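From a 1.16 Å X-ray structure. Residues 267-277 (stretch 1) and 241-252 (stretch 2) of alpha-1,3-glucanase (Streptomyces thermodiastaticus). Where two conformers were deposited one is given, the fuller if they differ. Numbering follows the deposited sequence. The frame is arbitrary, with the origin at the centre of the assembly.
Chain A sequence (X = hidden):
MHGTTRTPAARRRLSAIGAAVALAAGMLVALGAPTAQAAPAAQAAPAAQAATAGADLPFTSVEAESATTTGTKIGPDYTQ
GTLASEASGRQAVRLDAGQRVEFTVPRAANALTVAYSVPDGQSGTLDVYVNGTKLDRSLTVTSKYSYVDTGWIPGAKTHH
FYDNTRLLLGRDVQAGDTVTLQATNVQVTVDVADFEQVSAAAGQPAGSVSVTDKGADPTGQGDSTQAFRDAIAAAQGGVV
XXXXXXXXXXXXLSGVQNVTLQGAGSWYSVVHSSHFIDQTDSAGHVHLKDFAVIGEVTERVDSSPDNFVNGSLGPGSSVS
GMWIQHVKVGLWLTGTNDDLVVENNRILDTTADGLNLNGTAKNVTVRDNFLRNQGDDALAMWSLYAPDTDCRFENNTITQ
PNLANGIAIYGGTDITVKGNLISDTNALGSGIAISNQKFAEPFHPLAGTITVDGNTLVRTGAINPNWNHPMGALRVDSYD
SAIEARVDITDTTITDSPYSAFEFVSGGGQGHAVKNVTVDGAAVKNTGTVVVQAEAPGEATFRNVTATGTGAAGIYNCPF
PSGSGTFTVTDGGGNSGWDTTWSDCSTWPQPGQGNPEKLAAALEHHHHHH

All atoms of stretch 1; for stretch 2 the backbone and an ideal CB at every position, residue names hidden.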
# COMPACT_ATOMS: atom_id res chain seq x y z
N TRP A 267 3.75 -8.23 17.65
CA TRP A 267 2.56 -8.82 18.24
C TRP A 267 2.57 -8.77 19.76
O TRP A 267 1.59 -9.18 20.38
CB TRP A 267 2.37 -10.26 17.75
CG TRP A 267 2.04 -10.34 16.28
CD1 TRP A 267 2.86 -9.98 15.24
CD2 TRP A 267 0.82 -10.79 15.69
NE1 TRP A 267 2.21 -10.19 14.04
CE2 TRP A 267 0.96 -10.69 14.29
CE3 TRP A 267 -0.39 -11.28 16.21
CZ2 TRP A 267 -0.05 -11.06 13.41
CZ3 TRP A 267 -1.40 -11.65 15.32
CH2 TRP A 267 -1.22 -11.54 13.94
N TYR A 268 3.65 -8.28 20.37
CA TYR A 268 3.81 -8.28 21.82
C TYR A 268 4.00 -6.89 22.41
O TYR A 268 3.42 -6.59 23.46
CB TYR A 268 5.00 -9.16 22.21
CG TYR A 268 4.90 -10.56 21.68
CD1 TYR A 268 4.00 -11.47 22.22
CD2 TYR A 268 5.69 -10.97 20.62
CE1 TYR A 268 3.91 -12.76 21.72
CE2 TYR A 268 5.61 -12.25 20.12
CZ TYR A 268 4.71 -13.14 20.67
OH TYR A 268 4.63 -14.42 20.16
N SER A 269 4.83 -6.06 21.79
CA SER A 269 5.10 -4.71 22.28
C SER A 269 4.29 -3.74 21.43
O SER A 269 4.62 -3.50 20.27
CB SER A 269 6.59 -4.39 22.18
OG SER A 269 7.36 -5.36 22.88
N VAL A 270 3.23 -3.18 22.01
CA VAL A 270 2.22 -2.45 21.25
C VAL A 270 2.11 -1.03 21.80
O VAL A 270 1.71 -0.84 22.95
CB VAL A 270 0.86 -3.17 21.27
CG1 VAL A 270 -0.15 -2.39 20.44
CG2 VAL A 270 1.01 -4.59 20.73
N VAL A 271 2.46 -0.05 20.97
CA VAL A 271 2.28 1.36 21.28
C VAL A 271 0.97 1.82 20.68
O VAL A 271 0.69 1.57 19.49
CB VAL A 271 3.45 2.19 20.73
CG1 VAL A 271 3.11 3.68 20.72
CG2 VAL A 271 4.74 1.91 21.49
N HIS A 272 0.15 2.50 21.48
CA HIS A 272 -1.11 3.09 21.04
C HIS A 272 -0.87 4.59 20.91
O HIS A 272 -0.78 5.30 21.91
CB HIS A 272 -2.22 2.76 22.02
CG HIS A 272 -2.49 1.29 22.13
ND1 HIS A 272 -3.37 0.63 21.30
CD2 HIS A 272 -1.93 0.34 22.92
CE1 HIS A 272 -3.37 -0.66 21.61
NE2 HIS A 272 -2.51 -0.86 22.59
N SER A 273 -0.73 5.05 19.67
CA SER A 273 -0.43 6.45 19.41
C SER A 273 -0.94 6.81 18.03
O SER A 273 -0.84 6.01 17.10
CB SER A 273 1.07 6.70 19.46
OG SER A 273 1.36 8.07 19.28
N SER A 274 -1.47 8.03 17.92
CA SER A 274 -1.84 8.61 16.64
C SER A 274 -0.90 9.73 16.22
O SER A 274 -1.21 10.48 15.29
CB SER A 274 -3.29 9.10 16.68
OG SER A 274 -4.18 8.02 16.95
N HIS A 275 0.24 9.88 16.90
CA HIS A 275 1.18 10.97 16.64
C HIS A 275 2.50 10.60 17.29
O HIS A 275 2.91 11.20 18.28
CB HIS A 275 0.62 12.26 17.25
CG HIS A 275 1.36 13.51 16.87
ND1 HIS A 275 1.38 14.63 17.67
CD2 HIS A 275 2.08 13.82 15.77
CE1 HIS A 275 2.08 15.58 17.08
NE2 HIS A 275 2.52 15.11 15.92
N PHE A 276 3.17 9.57 16.75
CA PHE A 276 4.22 8.90 17.50
C PHE A 276 5.55 9.66 17.46
O PHE A 276 6.06 10.09 18.50
CB PHE A 276 4.37 7.45 17.03
CG PHE A 276 5.43 6.68 17.76
CD1 PHE A 276 5.32 6.44 19.12
CD2 PHE A 276 6.54 6.20 17.09
CE1 PHE A 276 6.29 5.73 19.80
CE2 PHE A 276 7.51 5.49 17.76
CZ PHE A 276 7.39 5.25 19.12
N ILE A 277 6.12 9.84 16.27
CA ILE A 277 7.33 10.63 16.08
C ILE A 277 7.01 11.77 15.13
O ILE A 277 6.45 11.55 14.06
CB ILE A 277 8.50 9.78 15.55
CG1 ILE A 277 9.00 8.82 16.64
CG2 ILE A 277 9.64 10.66 15.05
CD1 ILE A 277 9.93 7.73 16.12
N UNK A 241 14.54 -0.56 25.27
CA UNK A 241 13.78 -1.79 25.21
C UNK A 241 12.33 -1.51 25.58
O UNK A 241 12.05 -0.82 26.57
CB UNK A 241 14.38 -2.85 26.13
N UNK A 242 11.41 -2.03 24.77
CA UNK A 242 9.98 -1.93 25.03
C UNK A 242 9.48 -3.33 25.37
O UNK A 242 9.28 -4.15 24.46
CB UNK A 242 9.23 -1.34 23.83
N UNK A 243 9.29 -3.66 26.64
CA UNK A 243 8.81 -5.00 27.01
C UNK A 243 7.42 -5.26 26.45
O UNK A 243 6.70 -4.31 26.10
CB UNK A 243 8.80 -5.16 28.53
N UNK A 244 7.00 -6.52 26.36
CA UNK A 244 5.62 -6.82 25.98
C UNK A 244 4.63 -6.03 26.82
O UNK A 244 4.78 -5.90 28.04
CB UNK A 244 5.34 -8.32 26.12
N UNK A 245 3.61 -5.50 26.17
CA UNK A 245 2.62 -4.70 26.86
C UNK A 245 1.93 -3.76 25.89
O UNK A 245 2.16 -3.80 24.68
CB UNK A 245 3.26 -3.91 28.00
N UNK A 246 1.07 -2.92 26.46
CA UNK A 246 0.35 -1.89 25.72
C UNK A 246 0.72 -0.55 26.32
O UNK A 246 0.61 -0.37 27.54
CB UNK A 246 -1.16 -2.12 25.76
N UNK A 247 1.15 0.39 25.49
CA UNK A 247 1.67 1.67 25.96
C UNK A 247 0.94 2.79 25.26
O UNK A 247 1.01 2.91 24.03
CB UNK A 247 3.18 1.78 25.72
N UNK A 248 0.27 3.63 26.02
CA UNK A 248 -0.36 4.83 25.47
C UNK A 248 0.71 5.90 25.31
O UNK A 248 1.40 6.24 26.27
CB UNK A 248 -1.50 5.32 26.36
N UNK A 249 0.85 6.43 24.09
CA UNK A 249 1.78 7.52 23.79
C UNK A 249 0.97 8.62 23.12
O UNK A 249 0.71 8.56 21.92
CB UNK A 249 2.94 7.06 22.90
N UNK A 250 0.55 9.64 23.89
CA UNK A 250 -0.12 10.77 23.26
C UNK A 250 0.80 11.44 22.25
O UNK A 250 0.37 11.82 21.16
CB UNK A 250 -0.58 11.78 24.31
N UNK A 251 2.09 11.56 22.59
CA UNK A 251 3.08 12.01 21.65
C UNK A 251 3.02 13.51 21.43
O UNK A 251 2.23 14.22 22.06
CB UNK A 251 2.91 11.28 20.32
N UNK A 252 3.87 14.02 20.53
CA UNK A 252 4.84 13.25 19.75
C UNK A 252 6.17 13.15 20.48
O UNK A 252 6.46 13.95 21.38
CB UNK A 252 5.04 13.88 18.37

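At position 241 the CB points away from stretch 1 and has nothing of it within reach; the residue is Trp241. Position 242 directs its CB toward Ser269, 4.4 Å from the ideal CB to Ser269 CB, where a medium-sized apolar group would fit. Ile242 packs its CG2 3.9 Å from Ser269 CB, while its backbone accepts a hydrogen bond from the serine (OG to Ile242 O, 2.8 Å).

Position 243 points away, leaving the choice open; it is Pro243. At 244 the CB lies sideways, 3.7 Å from Tyr268 O, and phi of -51° admits proline among many others. Pro244 rests its CB 4.1 Å from Tyr268 CB.

At 245 the backbone decides: with phi 157° and psi -176°, any CB would be jammed against the preceding carbonyl. Gly245 opens the parallel pairing, its N donating to Tyr268 O (2.9 Å) and its O accepting from Val270 N (2.9 Å).

Position 246 shares a sheet face with Val270 and His272, and its ideal CB lies 3.7 Å from His272 NE2. A short acceptor, such as Asp or Asn, would suit. Asp246 turns OD1 toward stretch 1, where the His272 ring, reaching back along its strand, donates a nearly straight hydrogen bond through NE2 (2.8 Å from OD1, 175°).

Position 247 turns to the other face, beside Val271, where an apolar or aromatic group would serve. Tyr247 sets its CB 4.5 Å from Val271 CG2, and its hydroxyl donates to Pro243 O (OH to O, 2.7 Å). Its backbone N and O bond to Val270 O (2.9 Å) and His272 N (2.7 Å).

Position 248 returns to the face of His272 but meets little beyond His272 O, so a long polar chain is among the possibilities. Arg248 makes its side-chain hydrogen bonds elsewhere in the structure.

Position 249 points toward stretch 1, facing both Ser273 CB (3.9 Å from the ideal CB) and Val271 CG1 (4.0 Å from it), inviting a branched aliphatic. Ile249 puts CG1 3.7 Å from Val271 CG1 and CG2 4.2 Å from Phe276 CD1; its O accepts from Ser273 OG (2.8 Å).

Position 250 points away and tolerates much; the O of Thr250 accepts from a water that Ser274 N donates to.

At 251 an ideal CB would stand 2.0 Å from His275 O, a clash, and phi is positive: Gly251 fits. At 252 the preceding peptide is cis, which strongly favours proline, and the His275 ring lies alongside; Pro252 lays CB over one face of that ring, 3.7 Å from its centroid.

Stretch 2, residues 241-252: WIPPGDYRITGP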
# COMPACT_ATOMS: atom_id res chain seq x y z
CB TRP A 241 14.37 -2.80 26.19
CG TRP A 241 13.59 -4.06 26.33
CD1 TRP A 241 12.94 -4.51 27.45
CD2 TRP A 241 13.39 -5.06 25.33
NE1 TRP A 241 12.35 -5.73 27.20
CE2 TRP A 241 12.61 -6.09 25.91
CE3 TRP A 241 13.79 -5.19 23.99
CZ2 TRP A 241 12.23 -7.22 25.20
CZ3 TRP A 241 13.41 -6.32 23.29
CH2 TRP A 241 12.64 -7.32 23.89
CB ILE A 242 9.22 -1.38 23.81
CG1 ILE A 242 9.81 -0.04 23.33
CG2 ILE A 242 7.75 -1.22 24.14
CD1 ILE A 242 9.25 0.42 21.99
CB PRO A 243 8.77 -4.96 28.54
CG PRO A 243 9.63 -3.80 28.94
CD PRO A 243 9.53 -2.81 27.82
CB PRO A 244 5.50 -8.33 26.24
CG PRO A 244 6.89 -8.84 26.05
CD PRO A 244 7.80 -7.75 26.54
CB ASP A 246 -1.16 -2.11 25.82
CG ASP A 246 -1.63 -3.33 25.04
OD1 ASP A 246 -1.83 -3.23 23.81
OD2 ASP A 246 -1.79 -4.39 25.67
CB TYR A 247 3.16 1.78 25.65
CG TYR A 247 3.98 0.68 26.24
CD1 TYR A 247 4.16 -0.52 25.57
CD2 TYR A 247 4.58 0.83 27.48
CE1 TYR A 247 4.91 -1.54 26.12
CE2 TYR A 247 5.33 -0.18 28.04
CZ TYR A 247 5.50 -1.36 27.35
OH TYR A 247 6.25 -2.37 27.91
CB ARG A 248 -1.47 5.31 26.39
CG ARG A 248 -2.16 6.59 25.93
CD ARG A 248 -3.56 6.70 26.51
NE ARG A 248 -3.55 6.97 27.95
CZ ARG A 248 -3.43 8.18 28.49
NH1 ARG A 248 -3.32 9.25 27.71
NH2 ARG A 248 -3.43 8.32 29.80
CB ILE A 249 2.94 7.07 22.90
CG1 ILE A 249 3.71 5.91 23.55
CG2 ILE A 249 3.87 8.24 22.58
CD1 ILE A 249 4.65 6.35 24.64
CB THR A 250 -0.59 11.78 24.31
OG1 THR A 250 0.52 12.21 25.10
CG2 THR A 250 -1.65 11.17 25.20
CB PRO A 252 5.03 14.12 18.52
CG PRO A 252 4.92 15.52 19.05
CD PRO A 252 3.92 15.46 20.19
O HOH W 1 -1.57 10.12 19.94
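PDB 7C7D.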